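Local coordinates for protein carbohydrate deacetylase Agd3 (Neosartorya fumigata, PDB 6NWZ) that probably removes acetyl groups from the exopolysaccharide galactosaminogalactan, binds zinc and is required for Aspergillus fumigatus biofilm formation, at residues A40-N45 with F218-S223; Q445-N450 with A484-N489; T655-L658 with P662-V665. All coordinates share one frame; numbering follows the deposited sequence.

Contact 1: A40-N45 with F218-S223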
# COMPACT_ATOMS: atom_id res chain seq x y z
N ALA A 40 -7.58 12.07 -9.22
CA ALA A 40 -8.65 11.15 -9.59
C ALA A 40 -8.15 9.84 -10.17
O ALA A 40 -8.78 8.80 -9.95
CB ALA A 40 -9.59 11.81 -10.60
N THR A 41 -7.03 9.86 -10.90
CA THR A 41 -6.55 8.65 -11.56
C THR A 41 -5.78 7.74 -10.60
O THR A 41 -5.74 6.52 -10.81
CB THR A 41 -5.67 9.01 -12.75
OG1 THR A 41 -4.58 9.82 -12.31
CG2 THR A 41 -6.47 9.78 -13.79
N SER A 42 -5.17 8.31 -9.55
CA SER A 42 -4.43 7.50 -8.60
C SER A 42 -5.33 6.49 -7.91
O SER A 42 -4.95 5.33 -7.70
CB SER A 42 -3.73 8.39 -7.57
OG SER A 42 -4.67 9.12 -6.79
N GLY A 43 -6.55 6.90 -7.54
CA GLY A 43 -7.47 5.98 -6.91
C GLY A 43 -7.97 4.91 -7.86
O GLY A 43 -8.05 3.73 -7.51
N LEU A 44 -8.32 5.31 -9.09
CA LEU A 44 -8.73 4.33 -10.09
C LEU A 44 -7.59 3.37 -10.41
O LEU A 44 -7.81 2.16 -10.56
CB LEU A 44 -9.21 5.04 -11.35
CG LEU A 44 -10.40 5.99 -11.17
CD1 LEU A 44 -10.60 6.79 -12.44
CD2 LEU A 44 -11.66 5.23 -10.82
N ASN A 45 -6.36 3.89 -10.49
CA ASN A 45 -5.20 3.03 -10.76
C ASN A 45 -4.98 2.05 -9.62
O ASN A 45 -4.61 0.89 -9.85
CB ASN A 45 -3.95 3.89 -10.97
CG ASN A 45 -2.73 3.07 -11.35
OD1 ASN A 45 -2.83 2.07 -12.06
ND2 ASN A 45 -1.56 3.50 -10.88
N PHE A 218 -8.84 17.95 -3.46
CA PHE A 218 -8.22 16.63 -3.35
C PHE A 218 -6.72 16.72 -3.64
O PHE A 218 -6.28 17.51 -4.47
CB PHE A 218 -8.88 15.63 -4.30
CG PHE A 218 -10.09 14.97 -3.72
CD1 PHE A 218 -11.25 15.68 -3.48
CD2 PHE A 218 -10.07 13.62 -3.43
CE1 PHE A 218 -12.37 15.06 -2.95
CE2 PHE A 218 -11.19 12.99 -2.90
CZ PHE A 218 -12.33 13.71 -2.66
N ALA A 219 -5.94 15.89 -2.94
CA ALA A 219 -4.49 15.86 -3.10
C ALA A 219 -4.01 14.50 -2.62
O ALA A 219 -3.48 14.34 -1.52
CB ALA A 219 -3.81 17.00 -2.34
N THR A 220 -4.23 13.48 -3.46
CA THR A 220 -3.84 12.12 -3.11
C THR A 220 -2.34 11.94 -2.98
O THR A 220 -1.90 10.91 -2.46
CB THR A 220 -4.39 11.14 -4.15
OG1 THR A 220 -3.80 11.42 -5.43
CG2 THR A 220 -5.91 11.27 -4.26
N ASP A 221 -1.54 12.92 -3.42
CA ASP A 221 -0.09 12.78 -3.34
C ASP A 221 0.41 12.90 -1.90
O ASP A 221 1.36 12.21 -1.51
CB ASP A 221 0.60 13.82 -4.24
CG ASP A 221 -0.09 15.17 -4.21
OD1 ASP A 221 -1.34 15.21 -4.24
OD2 ASP A 221 0.62 16.20 -4.17
N TRP A 222 -0.19 13.78 -1.10
CA TRP A 222 0.26 13.99 0.27
C TRP A 222 -0.81 13.80 1.33
O TRP A 222 -0.46 13.56 2.49
CB TRP A 222 0.87 15.39 0.44
CG TRP A 222 -0.10 16.52 0.22
CD1 TRP A 222 -0.27 17.23 -0.93
CD2 TRP A 222 -1.01 17.08 1.18
NE1 TRP A 222 -1.24 18.19 -0.75
CE2 TRP A 222 -1.71 18.11 0.53
CE3 TRP A 222 -1.31 16.80 2.51
CZ2 TRP A 222 -2.69 18.87 1.18
CZ3 TRP A 222 -2.28 17.54 3.15
CH2 TRP A 222 -2.96 18.57 2.48
N SER A 223 -2.10 13.89 0.99
CA SER A 223 -3.16 13.92 1.99
C SER A 223 -3.72 12.52 2.20
O SER A 223 -4.23 11.89 1.26
CB SER A 223 -4.27 14.88 1.58
OG SER A 223 -5.39 14.75 2.42

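Contact 2: Q445-N450 with A484-N489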
# COMPACT_ATOMS: atom_id res chain seq x y z
N GLN A 445 23.76 -11.49 -9.85
CA GLN A 445 23.96 -12.80 -10.47
C GLN A 445 24.18 -13.88 -9.42
O GLN A 445 23.71 -15.01 -9.57
CB GLN A 445 25.14 -12.75 -11.45
CG GLN A 445 25.34 -14.02 -12.26
CD GLN A 445 24.27 -14.20 -13.33
OE1 GLN A 445 24.10 -13.36 -14.20
NE2 GLN A 445 23.56 -15.32 -13.26
N ALA A 446 24.90 -13.55 -8.34
CA ALA A 446 25.07 -14.50 -7.25
C ALA A 446 23.73 -14.86 -6.62
O ALA A 446 23.49 -16.02 -6.28
CB ALA A 446 26.03 -13.94 -6.20
N TRP A 447 22.85 -13.87 -6.46
CA TRP A 447 21.48 -14.17 -6.03
C TRP A 447 20.81 -15.11 -7.01
O TRP A 447 20.23 -16.12 -6.62
CB TRP A 447 20.65 -12.89 -5.90
CG TRP A 447 21.18 -11.81 -5.01
CD1 TRP A 447 22.36 -11.81 -4.32
CD2 TRP A 447 20.55 -10.55 -4.72
NE1 TRP A 447 22.49 -10.64 -3.62
CE2 TRP A 447 21.40 -9.85 -3.85
CE3 TRP A 447 19.34 -9.96 -5.12
CZ2 TRP A 447 21.08 -8.58 -3.36
CZ3 TRP A 447 19.03 -8.71 -4.64
CH2 TRP A 447 19.89 -8.03 -3.77
N TRP A 448 20.87 -14.77 -8.30
CA TRP A 448 20.14 -15.53 -9.31
C TRP A 448 20.69 -16.94 -9.46
O TRP A 448 19.94 -17.87 -9.77
CB TRP A 448 20.19 -14.80 -10.65
CG TRP A 448 19.30 -15.40 -11.69
CD1 TRP A 448 19.55 -16.52 -12.43
CD2 TRP A 448 18.03 -14.91 -12.11
NE1 TRP A 448 18.50 -16.76 -13.29
CE2 TRP A 448 17.55 -15.79 -13.11
CE3 TRP A 448 17.24 -13.82 -11.74
CZ2 TRP A 448 16.32 -15.60 -13.74
CZ3 TRP A 448 16.02 -13.64 -12.37
CH2 TRP A 448 15.58 -14.52 -13.36
N ASP A 449 22.00 -17.12 -9.26
CA ASP A 449 22.57 -18.46 -9.38
C ASP A 449 22.10 -19.37 -8.25
O ASP A 449 22.13 -20.60 -8.41
CB ASP A 449 24.10 -18.37 -9.42
CG ASP A 449 24.61 -17.72 -10.70
OD1 ASP A 449 23.78 -17.44 -11.60
OD2 ASP A 449 25.83 -17.50 -10.81
N ASN A 450 21.65 -18.81 -7.14
CA ASN A 450 20.84 -19.53 -6.18
C ASN A 450 19.37 -19.24 -6.49
O ASN A 450 19.04 -18.52 -7.43
CB ASN A 450 21.24 -19.15 -4.75
CG ASN A 450 22.71 -19.43 -4.47
OD1 ASN A 450 23.08 -20.53 -4.05
ND2 ASN A 450 23.55 -18.43 -4.70
N ALA A 484 20.02 -7.78 -15.30
CA ALA A 484 18.65 -7.59 -15.74
C ALA A 484 17.79 -8.77 -15.32
O ALA A 484 18.19 -9.93 -15.49
CB ALA A 484 18.58 -7.41 -17.26
N GLY A 485 16.61 -8.48 -14.79
CA GLY A 485 15.60 -9.48 -14.50
C GLY A 485 15.20 -9.58 -13.05
O GLY A 485 14.16 -10.18 -12.75
N MET A 486 15.99 -9.04 -12.13
CA MET A 486 15.65 -9.14 -10.71
C MET A 486 14.50 -8.19 -10.39
O MET A 486 14.51 -7.02 -10.78
CB MET A 486 16.86 -8.82 -9.85
CG MET A 486 16.75 -9.32 -8.41
SD MET A 486 16.92 -11.11 -8.26
CE MET A 486 18.58 -11.34 -8.90
N GLN A 487 13.50 -8.70 -9.66
CA GLN A 487 12.31 -7.93 -9.32
C GLN A 487 12.51 -7.27 -7.96
O GLN A 487 12.68 -7.96 -6.95
CB GLN A 487 11.07 -8.82 -9.32
CG GLN A 487 9.77 -8.08 -9.08
CD GLN A 487 8.56 -9.00 -9.00
OE1 GLN A 487 8.55 -10.08 -9.59
NE2 GLN A 487 7.54 -8.58 -8.26
N VAL A 488 12.47 -5.94 -7.93
CA VAL A 488 12.62 -5.17 -6.71
C VAL A 488 11.24 -4.68 -6.29
O VAL A 488 10.66 -3.79 -6.92
CB VAL A 488 13.59 -3.99 -6.90
CG1 VAL A 488 13.71 -3.19 -5.61
CG2 VAL A 488 14.95 -4.50 -7.34
N ASN A 489 10.72 -5.26 -5.21
CA ASN A 489 9.42 -4.84 -4.71
C ASN A 489 9.59 -3.68 -3.73
O ASN A 489 10.54 -3.67 -2.94
CB ASN A 489 8.70 -6.00 -4.01
CG ASN A 489 8.59 -7.23 -4.89
OD1 ASN A 489 7.75 -7.29 -5.79
ND2 ASN A 489 9.43 -8.22 -4.63

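Contact 3: T655-L658 with P662-V665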
# COMPACT_ATOMS: atom_id res chain seq x y z
N THR A 655 -12.34 -17.17 -6.57
CA THR A 655 -13.10 -16.08 -5.96
C THR A 655 -12.45 -15.65 -4.66
O THR A 655 -11.56 -16.32 -4.12
CB THR A 655 -14.56 -16.49 -5.70
OG1 THR A 655 -14.60 -17.51 -4.70
CG2 THR A 655 -15.21 -17.00 -6.98
N GLU A 656 -12.91 -14.52 -4.14
CA GLU A 656 -12.31 -13.91 -2.96
C GLU A 656 -13.34 -12.99 -2.34
O GLU A 656 -13.87 -12.11 -3.02
CB GLU A 656 -11.04 -13.14 -3.36
CG GLU A 656 -10.09 -12.82 -2.22
CD GLU A 656 -8.77 -12.24 -2.72
OE1 GLU A 656 -8.59 -12.15 -3.95
OE2 GLU A 656 -7.92 -11.89 -1.88
N GLN A 657 -13.65 -13.21 -1.06
CA GLN A 657 -14.63 -12.39 -0.36
C GLN A 657 -14.42 -12.46 1.15
O GLN A 657 -15.23 -13.05 1.87
CB GLN A 657 -16.05 -12.83 -0.72
CG GLN A 657 -17.13 -11.81 -0.33
CD GLN A 657 -18.51 -12.21 -0.81
OE1 GLN A 657 -18.68 -13.24 -1.47
NE2 GLN A 657 -19.50 -11.40 -0.48
N LEU A 658 -13.35 -11.84 1.63
CA LEU A 658 -13.03 -11.86 3.06
C LEU A 658 -13.83 -10.81 3.80
O LEU A 658 -14.03 -9.69 3.31
CB LEU A 658 -11.54 -11.61 3.28
CG LEU A 658 -10.56 -12.53 2.56
CD1 LEU A 658 -9.17 -11.92 2.58
CD2 LEU A 658 -10.55 -13.91 3.20
N PRO A 662 -16.68 -6.90 -0.95
CA PRO A 662 -17.44 -7.40 -2.10
C PRO A 662 -16.78 -8.65 -2.67
O PRO A 662 -15.64 -8.99 -2.36
CB PRO A 662 -17.41 -6.24 -3.09
CG PRO A 662 -16.24 -5.41 -2.68
CD PRO A 662 -16.15 -5.54 -1.19
N LEU A 663 -17.53 -9.33 -3.53
CA LEU A 663 -17.04 -10.54 -4.18
C LEU A 663 -16.08 -10.17 -5.30
O LEU A 663 -16.45 -9.43 -6.22
CB LEU A 663 -18.21 -11.36 -4.72
CG LEU A 663 -17.84 -12.57 -5.58
CD1 LEU A 663 -16.90 -13.51 -4.83
CD2 LEU A 663 -19.09 -13.29 -6.02
N THR A 664 -14.86 -10.69 -5.23
CA THR A 664 -13.87 -10.53 -6.29
C THR A 664 -13.73 -11.85 -7.03
O THR A 664 -13.47 -12.89 -6.41
CB THR A 664 -12.51 -10.09 -5.72
OG1 THR A 664 -12.68 -8.90 -4.93
CG2 THR A 664 -11.52 -9.82 -6.84
N VAL A 665 -13.91 -11.82 -8.34
CA VAL A 665 -13.81 -13.00 -9.19
C VAL A 665 -12.62 -12.81 -10.12
O VAL A 665 -12.55 -11.83 -10.87
CB VAL A 665 -15.11 -13.24 -9.99
CG1 VAL A 665 -14.95 -14.43 -10.92
CG2 VAL A 665 -16.28 -13.45 -9.05

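Contact 1: A40-N45 with F218-S223
S42 and T220 meet through their hydroxyls, tying helix 34-47 to the loop that leads into helix 224-237. Both pieces belong to a region of the CBM87 family, which probably binds carbohydrate, and they are joined at the surface by very little: about 81 Å² is buried, counting both sides.

The tight point is this one pair. The T220 hydroxyl donates to the serine, with OG1 of T220 2.8 Å from OG of S42. Each oxygen sits between its own backbone N and carbonyl carbon, chi1 63° in both residues, and this is what turns the two hydroxyls to face each other across the gap. The threonine closes in behind its hydroxyl as well, CB of T220 lying 3.3 Å from OG of S42. S42 OG is also bonded to S38 O one turn back along its helix, which rests on V29 of strand 22-31, so a single oxygen links the loop to the helix backbone. Q230 of helix 224-237 touches both side chains.

Away from this point the contact is loose. The next two residues of the loop, D221 and W222, are exposed to solvent and add nothing to the grip on the helix. Beyond them S223 is the N-cap of helix 224-237, its OG bonded to the backbone N of S226, while its own N holds A219 O at 2.9 Å and closes the turn around T220. Beside the hydroxyl pair, the T220 methyl also rests on the serine oxygen, CG2 of T220 being 3.5 Å from OG of S42.

Contact 2: Q445-N450 with A484-N489
G485 comes first against W448: its carbonyl oxygen lies near the plane of the indole, at the ring edge, with G485 O 3.9 Å from W448 CZ3. The backbone angles here (phi 120°, psi -17°) call for glycine, because a CB would be jammed against the carbonyl O of A484. The W448 indole is also engaged by R453, which makes a cation-pi contact with it and bonds W448 O.

M486 follows and does most of the touching. CG stands anti to the backbone N (chi1 -161°), and the chain then bends at both chi2 and chi3, which carries the terminal methyl in between the two tryptophans. There M486 CE is 4.0 Å from W447 CB and 4.0 Å from W448 CE3. CE sits at the W448 ring edge; the M486 side chain slides past that of W448 in the opposite direction and crosses that of W447 at about a right angle. The sulfur joins in, with M486 SD 4.1 Å from W447 CE3. W447 NE1 is bonded to Q395 OE1, which helps fix how the indole is turned.

The parallel strands 454-456, 487-492 and 542-546, with helices such as 441-449 packed against them, are consistent with the (β/α) barrel of polysaccharide deacetylases. The chain enters strand 487-492 at Q487, whose NE2 donates to S598 O and, in a weak bond of 2.8 Å, to N489 OD1. V488 rests on C455, and N489 ND2 donates to C455 O.

Contact 3: T655-L658 with P662-V665
E656 and T664 face each other as a hydrogen-bonded antiparallel pair, and their two backbone bonds are unequal. T664 N gives a nearly straight bond to E656 O, 2.8 Å long with an N-H...O angle of 170°. In return E656 N reaches T664 O at 2.9 Å, but at an angle of only 121° this is a weak bond. T664 O has a second neighbour, the CA-H of T655, with T655 CA 3.2 Å from T664 O. The other edge of the 663-667 strand is served by strand 639-643, through backbone hydrogen bonds of L663 with F643 and V665 with V641.

The carboxylate of E656 finds its partners outside the pair: OE2 forms a salt bridge with R247 and OE1 accepts from W666 NE1. CG of E656 is anti to the backbone N (chi1 -162°), and the extended chain beyond it carries the acid to both. Q657 instead crosses L663 at about a right angle, laying Q657 OE1 3.8 Å from L663 CB. On the opposite face from E656, T655 CG2 meets V665 CG2. Together these contacts form a β-hairpin at one edge of the three-stranded antiparallel sheet in the C-terminal domain.

Overall arrangement
Along the chain the three contacts follow one another without nesting, each in a different part of the protein: the CBM87 region, the deacetylase domain and the C-terminal domain. Contacts 1 and 3 have centres 24 Å apart; contact 2 lies 32 Å from contact 1 and 33 Å from contact 3. They share no strand or helix. The segments of contact 1 lie 173 residues apart along the chain, those of contact 2 34, and contact 3 is a hairpin. Still, the parts meet along the deacetylase domain: N45 bonds to its R604 and N469, helix 594-607 also meets Q487 and N489, and L658 touches V590 and, like E656, R247.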